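Local coordinates for protein Bot.2110.4 (Unidentified, PDB 5VMR) that probably binds botulinum neurotoxin as a small, disulfide-bonded three-helix miniprotein, at residues C[15-18]-C[19-22]. Numbering follows the deposited sequence.
Sequences IGDE and DAAR
Between E18 and R22 the chain closes the first turn of helix 18-28, R22 N donating to E18 O at 3.0 Å, four residues back. Just before this turn D17 takes the N-cap position and illustrates how a side chain can stand in for a missing helical carbonyl. D17 OD1 accepts from A20 N at 2.8 Å; the bond is nearly straight, yet the donor meets the oxygen from above the carboxylate plane, 45° out of it. With CG anti to the backbone N (chi1 -169°), the carboxylate of D17 reaches forward over the start of the helix, and A20 CB lies 3.5 Å from D17 OD2. Being negative, the cap probably also suits the positive end of the helix dipole. E18 extends its chain to a salt bridge with R22, though E18 OE2 and R22 NH2 are implausibly close; R22 bends at chi3 to bring its guanidinium back. The carboxylate plane of E18 and the guanidinium plane of R22 lie 34° apart, and E18 CG rests 3.3 Å from R22 NH1. A20 and A21 meet F12 of helix 3-14. The whole is an aspartate N-cap followed by an E18-R22 pairing one turn along, starting the second helix of a three-helix miniprotein.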
ATOM      1  N   ILE C  15      24.636 -12.981 -19.340  1.00 46.94           N
ATOM      2  CA  ILE C  15      25.481 -12.248 -18.392  1.00 48.64           C
ATOM      3  C   ILE C  15      26.971 -12.149 -18.804  1.00 51.01           C
ATOM      4  O   ILE C  15      27.795 -11.685 -18.018  1.00 50.40           O
ATOM      5  CB  ILE C  15      25.408 -12.879 -16.968  1.00 43.78           C
ATOM      6  CG1 ILE C  15      26.109 -14.237 -16.927  1.00 45.01           C
ATOM      7  CG2 ILE C  15      23.947 -13.056 -16.511  1.00 42.23           C
ATOM      8  CD1 ILE C  15      26.307 -14.776 -15.523  1.00 45.51           C
ATOM      9  N   GLY C  16      27.321 -12.548 -20.028  1.00 55.68           N
ATOM     10  CA  GLY C  16      28.733 -12.627 -20.406  1.00 64.24           C
ATOM     11  C   GLY C  16      29.210 -13.980 -19.922  1.00 69.90           C
ATOM     12  O   GLY C  16      28.417 -14.874 -19.852  1.00 72.30           O
ATOM     13  N   ASP C  17      30.475 -14.165 -19.585  1.00 73.52           N
ATOM     14  CA  ASP C  17      30.899 -15.488 -19.103  1.00 75.59           C
ATOM     15  C   ASP C  17      30.520 -16.571 -20.125  1.00 69.38           C
ATOM     16  O   ASP C  17      29.654 -17.423 -19.882  1.00 65.39           O
ATOM     17  CB  ASP C  17      30.280 -15.801 -17.727  1.00 74.80           C
ATOM     18  CG  ASP C  17      30.891 -17.036 -17.067  1.00 70.78           C
ATOM     19  OD1 ASP C  17      31.560 -17.831 -17.759  1.00 70.26           O
ATOM     20  OD2 ASP C  17      30.694 -17.215 -15.848  1.00 69.82           O
ATOM     21  N   GLU C  18      31.179 -16.512 -21.276  1.00 68.54           N
ATOM     22  CA  GLU C  18      31.001 -17.489 -22.334  1.00 68.13           C
ATOM     23  C   GLU C  18      31.392 -18.871 -21.815  1.00 64.01           C
ATOM     24  O   GLU C  18      30.873 -19.897 -22.261  1.00 62.10           O
ATOM     25  CB  GLU C  18      31.848 -17.084 -23.544  1.00 75.60           C
ATOM     26  CG  GLU C  18      31.720 -17.960 -24.773  0.62 82.28           C
ATOM     27  CD  GLU C  18      32.558 -17.440 -25.933  0.60 88.77           C
ATOM     28  OE1 GLU C  18      33.230 -16.400 -25.765  0.91 90.88           O
ATOM     29  OE2 GLU C  18      32.563 -18.082 -27.005  0.66 91.39           O
ATOM     30  N   ASP C  19      32.273 -18.870 -20.819  1.00 64.35           N
ATOM     31  CA  ASP C  19      32.839 -20.085 -20.259  1.00 67.08           C
ATOM     32  C   ASP C  19      31.794 -20.972 -19.590  1.00 60.09           C
ATOM     33  O   ASP C  19      31.690 -22.160 -19.898  1.00 59.82           O
ATOM     34  CB  ASP C  19      33.915 -19.726 -19.235  1.00 76.65           C
ATOM     35  CG  ASP C  19      34.744 -20.921 -18.822  1.00 86.68           C
ATOM     36  OD1 ASP C  19      34.710 -21.949 -19.528  1.00 85.58           O
ATOM     37  OD2 ASP C  19      35.398 -20.846 -17.763  1.00 98.83           O
ATOM     38  N   ALA C  20      31.046 -20.393 -18.654  1.00 56.69           N
ATOM     39  CA  ALA C  20      29.985 -21.114 -17.958  1.00 54.82           C
ATOM     40  C   ALA C  20      28.941 -21.633 -18.946  1.00 54.00           C
ATOM     41  O   ALA C  20      28.436 -22.748 -18.798  1.00 52.67           O
ATOM     42  CB  ALA C  20      29.335 -20.219 -16.909  1.00 53.20           C
ATOM     43  N   ALA C  21      28.651 -20.828 -19.964  1.00 54.45           N
ATOM     44  CA  ALA C  21      27.753 -21.243 -21.035  1.00 56.61           C
ATOM     45  C   ALA C  21      28.251 -22.543 -21.669  1.00 58.73           C
ATOM     46  O   ALA C  21      27.498 -23.517 -21.785  1.00 58.85           O
ATOM     47  CB  ALA C  21      27.628 -20.140 -22.086  1.00 56.63           C
ATOM     48  N   ARG C  22      29.527 -22.556 -22.048  1.00 63.13           N
ATOM     49  CA  ARG C  22      30.149 -23.737 -22.649  1.00 66.98           C
ATOM     50  C   ARG C  22      30.107 -24.937 -21.710  1.00 66.01           C
ATOM     51  O   ARG C  22      29.752 -26.045 -22.119  1.00 66.04           O
ATOM     52  CB  ARG C  22      31.599 -23.442 -23.033  1.00 70.64           C
ATOM     53  CG  ARG C  22      31.883 -23.509 -24.519  1.00 75.51           C
ATOM     54  CD  ARG C  22      33.322 -23.106 -24.806  1.00 81.22           C
ATOM     55  NE  ARG C  22      33.407 -22.144 -25.899  1.00 86.12           N
ATOM     56  CZ  ARG C  22      33.690 -20.856 -25.739  1.00 89.07           C
ATOM     57  NH1 ARG C  22      33.919 -20.363 -24.524  1.00 88.20           N
ATOM     58  NH2 ARG C  22      33.747 -20.057 -26.795  1.00 94.26           N
TER